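Local coordinates for benzoylformate decarboxylase (Mycobacterium smegmatis, PDB 4Q9D), which belongs to the thiamine diphosphate-dependent enzyme family and assembles as a tetramer, each chain built of three alpha/beta domains with a magnesium ion bound in the last, at residues Q442-A447 and F496-A501. Numbering follows the deposited sequence.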
ATOM      1  N   GLN B 442      15.281  28.428   1.573  1.00 23.31           N
ATOM      2  CA  GLN B 442      16.388  28.143   2.508  1.00 21.30           C
ATOM      3  C   GLN B 442      17.558  27.445   1.829  1.00 21.24           C
ATOM      4  O   GLN B 442      18.665  27.408   2.383  1.00 21.12           O
ATOM      5  CB  GLN B 442      15.927  27.294   3.725  1.00 22.55           C
ATOM      6  CG  GLN B 442      14.575  27.744   4.343  1.00 21.80           C
ATOM      7  CD  GLN B 442      13.406  26.967   3.751  1.00 23.30           C
ATOM      8  OE1 GLN B 442      13.362  26.738   2.537  1.00 26.96           O
ATOM      9  NE2 GLN B 442      12.481  26.504   4.613  1.00 22.49           N
ATOM     10  N   ALA B 443      17.325  26.845   0.659  1.00 22.93           N
ATOM     11  CA  ALA B 443      18.441  26.177  -0.027  1.00 22.49           C
ATOM     12  C   ALA B 443      19.568  27.173  -0.350  1.00 22.12           C
ATOM     13  O   ALA B 443      20.695  26.762  -0.505  1.00 22.88           O
ATOM     14  CB  ALA B 443      17.983  25.472  -1.305  1.00 19.54           C
ATOM     15  N   ILE B 444      19.261  28.471  -0.488  1.00 20.37           N
ATOM     16  CA  ILE B 444      20.315  29.411  -0.879  1.00 25.88           C
ATOM     17  C   ILE B 444      21.390  29.556   0.224  1.00 21.62           C
ATOM     18  O   ILE B 444      22.525  29.943  -0.043  1.00 28.87           O
ATOM     19  CB  ILE B 444      19.760  30.787  -1.312  1.00 21.67           C
ATOM     20  CG1 ILE B 444      19.157  31.532  -0.139  1.00 16.75           C
ATOM     21  CG2 ILE B 444      18.710  30.624  -2.419  1.00 17.57           C
ATOM     22  CD1 ILE B 444      18.453  32.836  -0.593  1.00 23.72           C
ATOM     23  N   TRP B 445      21.034  29.182   1.449  1.00 20.98           N
ATOM     24  CA  TRP B 445      21.979  29.196   2.572  1.00 18.22           C
ATOM     25  C   TRP B 445      23.090  28.207   2.291  1.00 21.45           C
ATOM     26  O   TRP B 445      24.257  28.487   2.545  1.00 22.63           O
ATOM     27  CB  TRP B 445      21.265  28.835   3.890  1.00 19.65           C
ATOM     28  CG  TRP B 445      22.169  28.786   5.077  1.00 21.13           C
ATOM     29  CD1 TRP B 445      22.620  29.852   5.809  1.00 22.18           C
ATOM     30  CD2 TRP B 445      22.716  27.611   5.699  1.00 23.19           C
ATOM     31  NE1 TRP B 445      23.423  29.412   6.833  1.00 22.40           N
ATOM     32  CE2 TRP B 445      23.501  28.048   6.797  1.00 27.12           C
ATOM     33  CE3 TRP B 445      22.638  26.235   5.423  1.00 21.47           C
ATOM     34  CZ2 TRP B 445      24.209  27.155   7.630  1.00 20.18           C
ATOM     35  CZ3 TRP B 445      23.332  25.335   6.269  1.00 22.03           C
ATOM     36  CH2 TRP B 445      24.102  25.809   7.351  1.00 24.64           C
ATOM     37  N   THR B 446      22.722  27.035   1.782  1.00 20.91           N
ATOM     38  CA  THR B 446      23.718  26.031   1.410  1.00 21.55           C
ATOM     39  C   THR B 446      24.617  26.548   0.279  1.00 23.82           C
ATOM     40  O   THR B 446      25.823  26.296   0.276  1.00 23.54           O
ATOM     41  CB  THR B 446      23.028  24.707   0.987  1.00 20.02           C
ATOM     42  OG1 THR B 446      22.194  24.251   2.048  1.00 19.26           O
ATOM     43  CG2 THR B 446      24.056  23.612   0.654  1.00 16.90           C
ATOM     44  N   ALA B 447      24.036  27.273  -0.681  1.00 22.62           N
ATOM     45  CA  ALA B 447      24.844  27.875  -1.754  1.00 19.83           C
ATOM     46  C   ALA B 447      25.892  28.839  -1.147  1.00 23.51           C
ATOM     47  O   ALA B 447      27.061  28.832  -1.529  1.00 21.43           O
ATOM     48  CB  ALA B 447      23.925  28.635  -2.767  1.00 18.20           C
ATOM     49  N   PHE B 496      20.280  34.958   4.499  1.00 25.32           N
ATOM     50  CA  PHE B 496      20.829  33.610   4.290  1.00 25.83           C
ATOM     51  C   PHE B 496      22.285  33.599   3.818  1.00 24.45           C
ATOM     52  O   PHE B 496      22.828  32.529   3.513  1.00 24.67           O
ATOM     53  CB  PHE B 496      19.962  32.812   3.299  1.00 22.84           C
ATOM     54  CG  PHE B 496      18.669  32.302   3.902  1.00 20.85           C
ATOM     55  CD1 PHE B 496      18.691  31.404   4.971  1.00 22.60           C
ATOM     56  CD2 PHE B 496      17.443  32.703   3.397  1.00 21.94           C
ATOM     57  CE1 PHE B 496      17.503  30.922   5.531  1.00 23.75           C
ATOM     58  CE2 PHE B 496      16.244  32.220   3.945  1.00 18.78           C
ATOM     59  CZ  PHE B 496      16.272  31.339   5.013  1.00 22.87           C
ATOM     60  N   GLY B 497      22.909  34.774   3.748  1.00 26.24           N
ATOM     61  CA  GLY B 497      24.328  34.862   3.427  1.00 25.44           C
ATOM     62  C   GLY B 497      24.696  35.086   1.965  1.00 32.93           C
ATOM     63  O   GLY B 497      25.879  35.075   1.615  1.00 28.26           O
ATOM     64  N   CYS B 498      23.705  35.284   1.101  1.00 24.72           N
ATOM     65  CA  CYS B 498      24.007  35.472  -0.316  1.00 28.39           C
ATOM     66  C   CYS B 498      24.258  36.942  -0.614  1.00 28.03           C
ATOM     67  O   CYS B 498      23.640  37.800   0.018  1.00 25.72           O
ATOM     68  CB  CYS B 498      22.827  35.009  -1.170  1.00 24.28           C
ATOM     69  SG  CYS B 498      22.680  33.211  -1.201  1.00 26.70           S
ATOM     70  N   ARG B 499      25.143  37.221  -1.574  1.00 25.51           N
ATOM     71  CA  ARG B 499      25.216  38.553  -2.182  1.00 27.08           C
ATOM     72  C   ARG B 499      23.863  38.832  -2.818  1.00 28.49           C
ATOM     73  O   ARG B 499      23.163  37.906  -3.250  1.00 25.50           O
ATOM     74  CB  ARG B 499      26.241  38.598  -3.306  1.00 26.00           C
ATOM     75  CG  ARG B 499      27.700  38.467  -2.931  1.00 32.90           C
ATOM     76  CD  ARG B 499      28.520  38.635  -4.229  1.00 38.11           C
ATOM     77  NE  ARG B 499      28.531  40.054  -4.622  1.00 51.81           N
ATOM     78  CZ  ARG B 499      27.948  40.610  -5.698  1.00 54.28           C
ATOM     79  NH1 ARG B 499      27.288  39.895  -6.634  1.00 28.10           N
ATOM     80  NH2 ARG B 499      28.059  41.925  -5.846  1.00 50.23           N
ATOM     81  N   THR B 500      23.499  40.097  -2.933  1.00 27.38           N
ATOM     82  CA  THR B 500      22.191  40.407  -3.481  1.00 26.98           C
ATOM     83  C   THR B 500      22.095  41.843  -4.009  1.00 28.14           C
ATOM     84  O   THR B 500      22.819  42.707  -3.574  1.00 31.29           O
ATOM     85  CB  THR B 500      21.087  40.146  -2.420  1.00 27.60           C
ATOM     86  OG1 THR B 500      19.807  40.195  -3.055  1.00 31.82           O
ATOM     87  CG2 THR B 500      21.135  41.188  -1.339  1.00 27.12           C
ATOM     88  N   ALA B 501      21.210  42.066  -4.976  1.00 29.75           N
ATOM     89  CA  ALA B 501      20.812  43.417  -5.357  1.00 38.04           C
ATOM     90  C   ALA B 501      19.388  43.393  -5.896  1.00 35.62           C
ATOM     91  O   ALA B 501      18.893  42.367  -6.378  1.00 33.26           O
ATOM     92  CB  ALA B 501      21.786  44.041  -6.379  1.00 27.59           C
TER
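The ring of F496 lies against Q442, I444 and W445 where helix 489-495 ends in a Schellman motif, within the C-terminal alpha/beta domain of this thiamine diphosphate enzyme fold. The turn leads into strand 499-502, an outer strand of the domain's parallel sheet, and packs against helix 443-449. Packing is tightest around F496. Its CG sits beside the backbone N, anti to the carbonyl carbon (chi1 -76°), which carries the flat ring over toward Q442 and W445. All three neighbours meet one side of it. Q442 CA lies over the face toward the rim, a CH-pi contact 4.3 Å from the ring centroid. I444 crosses F496 at about a right angle, its CG1 approaching obliquely near CG and CD2 and 3.8 Å from F496 CB; the branched side chain can meet the phenylalanine through CG1 and CD1 while CB faces the sulfur of C498. W445 CB comes in obliquely, 3.8 Å from F496 CD1.

The carbonyl of F496 is met by carbon: W445 CA gives a nearly straight CA-H...O contact, 3.6 Å from F496 O with 162° at the hydrogen, and W445 CD1 approaches F496 O to 3.5 Å. The large indole can thus span from F496 to the second subunit, where NE1 bonds to P485 O. Q442 instead divides its roles: its aliphatic part meets the ring, while NE2 bonds to Q438 O of the second subunit.

Beyond F496 the contact thins toward more open ground. G497 is exposed, and its positive phi (94°) suits glycine because a CB would jam against the preceding carbonyl O. R499, T500 and A501, all partly exposed, run away from the helix along the strand. Between these zones C498, small and buried, points inward, its SG 3.5 Å from the backbone O of I444.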